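Local coordinates for hypothetical protein (Aquifex aeolicus, PDB 2HEK), which is of unknown function but binds zinc in an HD domain and GDP at two sites, and may be a dGTPase, as its family suggests, at residues D125-H128 and E129-E132; K141-D144 and E145-L149; E290-E293 and K294-T298. All coordinates share one frame; numbering follows the deposited sequence.

Contact 1: residues D125-H128 and E129-E132; sequences DYSH and EDIE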
# COMPACT_ATOMS: atom_id res chain seq x y z
N ASP A 125 -24.36 -10.48 30.70
CA ASP A 125 -24.86 -9.38 29.88
C ASP A 125 -26.19 -9.66 29.15
O ASP A 125 -26.88 -8.71 28.78
CB ASP A 125 -23.80 -9.01 28.84
CG ASP A 125 -22.47 -8.61 29.49
OD1 ASP A 125 -22.48 -7.64 30.28
OD2 ASP A 125 -21.43 -9.29 29.21
N TYR A 126 -26.54 -10.93 28.93
CA TYR A 126 -27.70 -11.26 28.05
C TYR A 126 -28.65 -12.23 28.73
O TYR A 126 -28.19 -13.07 29.49
CB TYR A 126 -27.22 -11.83 26.68
CG TYR A 126 -26.66 -10.71 25.81
CD1 TYR A 126 -25.29 -10.49 25.71
CD2 TYR A 126 -27.52 -9.79 25.20
CE1 TYR A 126 -24.78 -9.42 24.96
CE2 TYR A 126 -27.03 -8.72 24.46
CZ TYR A 126 -25.67 -8.55 24.34
OH TYR A 126 -25.23 -7.46 23.60
N SER A 127 -29.95 -12.11 28.44
CA SER A 127 -31.00 -13.02 28.92
C SER A 127 -30.80 -14.40 28.32
O SER A 127 -30.11 -14.54 27.29
CB SER A 127 -32.34 -12.48 28.46
OG SER A 127 -32.44 -12.55 27.03
N HIS A 128 -31.39 -15.44 28.93
CA HIS A 128 -31.41 -16.77 28.35
C HIS A 128 -31.88 -16.78 26.87
O HIS A 128 -31.30 -17.49 26.04
CB HIS A 128 -32.38 -17.70 29.16
CG HIS A 128 -32.40 -19.10 28.67
ND1 HIS A 128 -31.67 -20.11 29.26
CD2 HIS A 128 -33.00 -19.66 27.59
CE1 HIS A 128 -31.84 -21.24 28.59
NE2 HIS A 128 -32.64 -21.00 27.57
N GLU A 129 -32.94 -16.02 26.56
CA GLU A 129 -33.49 -15.92 25.19
C GLU A 129 -32.49 -15.28 24.21
O GLU A 129 -32.32 -15.76 23.11
CB GLU A 129 -34.76 -15.08 25.21
CG GLU A 129 -35.42 -14.69 23.86
CD GLU A 129 -35.70 -15.85 22.86
OE1 GLU A 129 -35.60 -17.07 23.20
OE2 GLU A 129 -36.04 -15.50 21.69
N ASP A 130 -31.87 -14.17 24.58
CA ASP A 130 -30.84 -13.52 23.70
C ASP A 130 -29.63 -14.40 23.42
O ASP A 130 -29.10 -14.37 22.33
CB ASP A 130 -30.45 -12.16 24.23
CG ASP A 130 -31.55 -11.14 23.99
OD1 ASP A 130 -32.34 -11.34 23.04
OD2 ASP A 130 -31.64 -10.14 24.73
N ILE A 131 -29.24 -15.24 24.38
CA ILE A 131 -28.19 -16.22 24.11
C ILE A 131 -28.67 -17.27 23.10
O ILE A 131 -27.88 -17.73 22.26
CB ILE A 131 -27.68 -16.86 25.41
CG1 ILE A 131 -26.99 -15.81 26.30
CG2 ILE A 131 -26.71 -17.96 25.12
CD1 ILE A 131 -26.50 -16.39 27.69
N GLU A 132 -29.93 -17.71 23.17
CA GLU A 132 -30.41 -18.64 22.13
C GLU A 132 -30.43 -17.95 20.78
O GLU A 132 -30.19 -18.61 19.79
CB GLU A 132 -31.80 -19.21 22.43
CG GLU A 132 -31.92 -19.92 23.77
CD GLU A 132 -31.06 -21.18 23.87
OE1 GLU A 132 -30.93 -21.94 22.87
OE2 GLU A 132 -30.49 -21.43 24.95
O HOH W 1 -30.66 -9.77 27.10
O HOH W 2 -34.25 -10.84 26.42
O HOH W 3 -29.73 -19.58 26.58
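Tyr126 meets the first turn of the helix 128-139 on two neighbouring side chains. Its CB lies 4.0 Å from Ile131 CG1, while CD2 of the ring comes within 3.9 Å of Asp130 CB, which approaches obliquely, the ring and the carboxylate being turned nearly at right angles. Tyr126 also packs on Leu76 and Leu79 of helix 74-82, and Ile131 leans back on Tyr119 and Leu122.

Ser127 follows as the N-cap. Its OG takes up the position between backbone N and carbonyl carbon (chi1 67°), which turns it back over the helix end to accept from Asp130 N at 3.0 Å along an almost straight bond. The carbonyl of the same residue receives Ile131 N, so two amides of the first turn are satisfied by one serine. In a full capping box the side chain three residues on would bind the N-cap amide directly; here a water does it, accepting from Ser127 N and donating to Asp130 OD2 at 2.6 Å. Tyr126 and Ile131, flanking this cap on the apolar side, make the pairing known as a hydrophobic staple. Asp130 OD1 is engaged separately, in a salt bridge with Arg133.

His128, the next residue, gives its carbonyl oxygen to Glu132 N at 3.2 Å and also to a water. That water sits above one face of the imidazole, over its centre, and donates onward to Glu132 OE2. The glutamate bends at chi2 (-65°) so that its carboxylate comes beside the ring, the two planes only 23° apart; NE2 and OE2 are close but badly angled for a bond. Glu132 OE1 meanwhile forms a salt bridge with Lys114 on helix 108-115.

Contact 2: residues K141-D144 and E145-L149; sequences KPED and EEEKL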
# COMPACT_ATOMS: atom_id res chain seq x y z
N LYS A 141 -28.97 -20.03 11.37
CA LYS A 141 -30.28 -20.69 11.46
C LYS A 141 -31.35 -19.81 12.12
O LYS A 141 -31.90 -20.18 13.15
CB LYS A 141 -30.15 -22.01 12.22
CG LYS A 141 -29.01 -22.84 11.76
CD LYS A 141 -29.35 -24.30 11.82
CE LYS A 141 -28.42 -25.11 10.93
NZ LYS A 141 -29.05 -26.38 10.47
N PRO A 142 -31.66 -18.63 11.52
CA PRO A 142 -32.62 -17.72 12.12
C PRO A 142 -34.03 -18.32 12.13
O PRO A 142 -34.34 -19.18 11.30
CB PRO A 142 -32.59 -16.52 11.18
CG PRO A 142 -32.18 -17.08 9.86
CD PRO A 142 -31.17 -18.11 10.23
N GLU A 143 -34.86 -17.82 13.04
CA GLU A 143 -36.25 -18.29 13.19
C GLU A 143 -37.22 -17.16 12.89
O GLU A 143 -38.42 -17.40 12.78
CB GLU A 143 -36.50 -18.76 14.64
CG GLU A 143 -36.03 -20.14 14.96
CD GLU A 143 -36.26 -20.50 16.43
OE1 GLU A 143 -35.86 -21.60 16.85
OE2 GLU A 143 -36.83 -19.68 17.17
N ASP A 144 -36.73 -15.93 12.83
CA ASP A 144 -37.57 -14.79 12.43
C ASP A 144 -36.78 -13.81 11.57
O ASP A 144 -35.63 -14.08 11.21
CB ASP A 144 -38.27 -14.11 13.63
CG ASP A 144 -37.30 -13.53 14.66
OD1 ASP A 144 -36.20 -13.08 14.30
OD2 ASP A 144 -37.66 -13.48 15.85
N GLU A 145 -37.41 -12.68 11.22
CA GLU A 145 -36.81 -11.73 10.28
C GLU A 145 -35.69 -10.88 10.89
O GLU A 145 -34.73 -10.57 10.21
CB GLU A 145 -37.88 -10.84 9.67
CG GLU A 145 -38.80 -11.59 8.70
CD GLU A 145 -38.05 -12.44 7.67
OE1 GLU A 145 -37.41 -11.86 6.75
OE2 GLU A 145 -38.10 -13.69 7.79
N GLU A 146 -35.81 -10.51 12.16
CA GLU A 146 -34.72 -9.84 12.86
C GLU A 146 -33.50 -10.75 12.92
O GLU A 146 -32.40 -10.32 12.58
CB GLU A 146 -35.14 -9.38 14.26
CG GLU A 146 -34.01 -8.75 15.14
CD GLU A 146 -33.45 -7.39 14.65
OE1 GLU A 146 -33.69 -6.95 13.49
OE2 GLU A 146 -32.72 -6.76 15.46
N GLU A 147 -33.70 -12.01 13.32
CA GLU A 147 -32.60 -12.93 13.40
C GLU A 147 -31.97 -13.14 12.03
O GLU A 147 -30.76 -13.28 11.93
CB GLU A 147 -33.01 -14.25 13.99
CG GLU A 147 -33.31 -14.20 15.53
CD GLU A 147 -33.82 -15.55 16.06
OE1 GLU A 147 -33.61 -16.58 15.39
OE2 GLU A 147 -34.43 -15.59 17.16
N LYS A 148 -32.79 -13.16 10.98
CA LYS A 148 -32.28 -13.37 9.62
C LYS A 148 -31.41 -12.19 9.18
O LYS A 148 -30.33 -12.41 8.63
CB LYS A 148 -33.40 -13.66 8.61
CG LYS A 148 -32.89 -13.92 7.16
CD LYS A 148 -34.07 -14.09 6.21
CE LYS A 148 -33.64 -14.47 4.80
NZ LYS A 148 -34.87 -14.66 3.90
N LEU A 149 -31.86 -10.96 9.41
CA LEU A 149 -31.03 -9.79 9.07
C LEU A 149 -29.68 -9.86 9.79
O LEU A 149 -28.62 -9.61 9.19
CB LEU A 149 -31.75 -8.47 9.42
CG LEU A 149 -30.95 -7.16 9.30
CD1 LEU A 149 -30.51 -6.90 7.84
CD2 LEU A 149 -31.73 -5.97 9.82
O HOH W 4 -35.95 -13.77 17.93
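Asp144 O receives Lys148 N at 3.0 Å as the chain passes from the loop into helix 145-155, and Pro142 is folded back so that its CA approaches that of Glu147 to 5.0 Å. The side chain of Asp144 reinforces the turn: with CG between backbone N and carbonyl carbon (chi1 61°), OD1 is directed inward and accepts from Glu147 N at 2.9 Å, met nearly along the C-O axis in a bond close to straight.

Glu147 answers in the other direction. Its chain, extended beyond CG (chi2 176°), runs back past the cap and brings OE1 to within 2.9 Å of Glu143 N, which arrives from above the carboxylate plane. OE1 also takes part in a salt bridge with Arg136 of the preceding helix, a positive charge that probably eases the closeness of two acids, for Asp144 OD2 and Glu147 OE2 stand only 4.1 Å apart with a water between them. Pro142 lies against the helix, its CB 3.6 Å from Glu147 CB and its CG slanting across Lys148 CB.

With an alanine at Glu147, Glu143 N would probably lose its acceptor and Arg136 its carboxylate mate, setting the loop before the helix free to shift.

Side chain to backbone in both directions across a helix start is the logic of the capping box, met here in a variant: the N-cap is Asp144, but the returning glutamate binds the amide one residue before it.

Contact 3: residues E290-E293 and K294-T298; sequences ENYE and KFSET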
# COMPACT_ATOMS: atom_id res chain seq x y z
N GLU A 290 -10.04 -28.67 -16.70
CA GLU A 290 -11.36 -28.08 -16.59
C GLU A 290 -12.38 -28.91 -17.36
O GLU A 290 -13.56 -28.55 -17.41
CB GLU A 290 -11.35 -26.65 -17.14
CG GLU A 290 -10.66 -25.73 -16.17
CD GLU A 290 -10.34 -24.39 -16.79
OE1 GLU A 290 -11.26 -23.66 -17.18
OE2 GLU A 290 -9.13 -24.07 -16.87
N ASN A 291 -11.93 -30.01 -17.99
CA ASN A 291 -12.74 -30.78 -18.93
C ASN A 291 -13.15 -32.06 -18.27
O ASN A 291 -12.31 -32.93 -18.08
CB ASN A 291 -11.89 -31.02 -20.18
CG ASN A 291 -12.53 -31.96 -21.19
OD1 ASN A 291 -13.34 -32.83 -20.87
ND2 ASN A 291 -12.15 -31.79 -22.44
N TYR A 292 -14.43 -32.19 -17.93
CA TYR A 292 -14.92 -33.35 -17.21
C TYR A 292 -14.72 -34.64 -18.00
O TYR A 292 -14.44 -35.69 -17.40
CB TYR A 292 -16.38 -33.21 -16.82
CG TYR A 292 -16.88 -34.33 -15.92
CD1 TYR A 292 -16.66 -34.29 -14.53
CD2 TYR A 292 -17.59 -35.43 -16.44
CE1 TYR A 292 -17.13 -35.31 -13.68
CE2 TYR A 292 -18.08 -36.45 -15.59
CZ TYR A 292 -17.84 -36.38 -14.22
OH TYR A 292 -18.30 -37.37 -13.37
N GLU A 293 -14.83 -34.56 -19.32
CA GLU A 293 -14.66 -35.74 -20.16
C GLU A 293 -13.22 -36.25 -20.14
O GLU A 293 -13.02 -37.44 -19.97
CB GLU A 293 -15.13 -35.50 -21.60
CG GLU A 293 -15.36 -36.83 -22.33
CD GLU A 293 -15.85 -36.68 -23.77
OE1 GLU A 293 -16.27 -35.57 -24.19
OE2 GLU A 293 -15.80 -37.71 -24.48
N LYS A 294 -12.23 -35.36 -20.29
CA LYS A 294 -10.82 -35.75 -20.16
C LYS A 294 -10.54 -36.40 -18.79
O LYS A 294 -9.89 -37.47 -18.69
CB LYS A 294 -9.92 -34.55 -20.42
CG LYS A 294 -8.45 -34.86 -20.66
CD LYS A 294 -7.66 -33.54 -20.74
CE LYS A 294 -6.39 -33.66 -21.59
NZ LYS A 294 -5.18 -34.10 -20.83
N PHE A 295 -11.04 -35.77 -17.73
CA PHE A 295 -10.98 -36.34 -16.38
C PHE A 295 -11.57 -37.76 -16.32
O PHE A 295 -10.89 -38.69 -15.89
CB PHE A 295 -11.69 -35.41 -15.37
CG PHE A 295 -11.87 -35.99 -14.00
CD1 PHE A 295 -10.77 -36.18 -13.15
CD2 PHE A 295 -13.13 -36.35 -13.55
CE1 PHE A 295 -10.93 -36.72 -11.88
CE2 PHE A 295 -13.30 -36.90 -12.28
CZ PHE A 295 -12.19 -37.07 -11.44
N SER A 296 -12.84 -37.91 -16.72
CA SER A 296 -13.54 -39.21 -16.68
C SER A 296 -12.80 -40.30 -17.45
O SER A 296 -12.69 -41.44 -16.98
CB SER A 296 -14.97 -39.10 -17.22
OG SER A 296 -15.71 -38.09 -16.55
N GLU A 297 -12.29 -39.93 -18.63
CA GLU A 297 -11.56 -40.87 -19.48
C GLU A 297 -10.18 -41.25 -18.93
O GLU A 297 -9.75 -42.40 -19.06
CB GLU A 297 -11.39 -40.29 -20.88
CG GLU A 297 -10.86 -41.29 -21.90
CD GLU A 297 -11.87 -42.36 -22.25
OE1 GLU A 297 -12.99 -42.32 -21.70
OE2 GLU A 297 -11.55 -43.24 -23.07
N THR A 298 -9.48 -40.29 -18.31
CA THR A 298 -8.17 -40.58 -17.72
C THR A 298 -8.38 -41.46 -16.48
O THR A 298 -7.67 -42.43 -16.29
CB THR A 298 -7.37 -39.29 -17.43
OG1 THR A 298 -7.31 -38.51 -18.63
CG2 THR A 298 -5.94 -39.59 -17.00
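An asparagine N-cap opens helix 292-305, where Asn291 OD1 accepts from Lys294 N at 2.8 Å. The amide reaches this oxygen from well above the carbonyl plane (65°), and the asparagine side chain crosses the lysine at about a right angle. Asn291 O takes Phe295 N as well, in an almost straight bond.

One residue on, Tyr292 O is gripped twice by Ser296. Its N donates at 2.8 Å and its OG at the same length, the two coming from opposite faces of the carbonyl plane. The serine oxygen also lies over a face of the Tyr292 ring, 3.0 Å from CE2, a tight approach; CB of Tyr292 points away from the next turn, but with CG opposite the backbone N (chi1 -173°) the ring comes back toward it. Phe295 meets this ring obliquely, CD2 against Tyr292 CE1 at 4.1 Å.

Beneath the helix lies the antiparallel sheet of strands 284-289, 349-356 and 311-318: Phe295 packs on Phe313 and Ile354, Tyr352 meets both aromatic rings, edge-to-face with Tyr292, and Lys294 rests on Leu287 and Thr289. Just before the cap, Glu290 touches Leu339 of a second subunit.

In the fold
Serine, aspartate and asparagine serve in turn as N-caps in the three contacts, each accepting the amide three residues on. Contacts 1 and 2 open successive helices of the HD domain; their centres are 15 Å apart and their nearest atoms about 5 Å. Helix 128-139 joins them through its arginines: Arg133 pairs with Asp130 and more weakly with Glu147, Arg136 with Glu147 and weakly with Glu129. Contact 3, in the HD-associated region, has its centre 52 Å from that of contact 1 and 43 Å from that of contact 2. All three lie away from the zinc site of His54, Asp85 and Asp161 and from both GDP pockets.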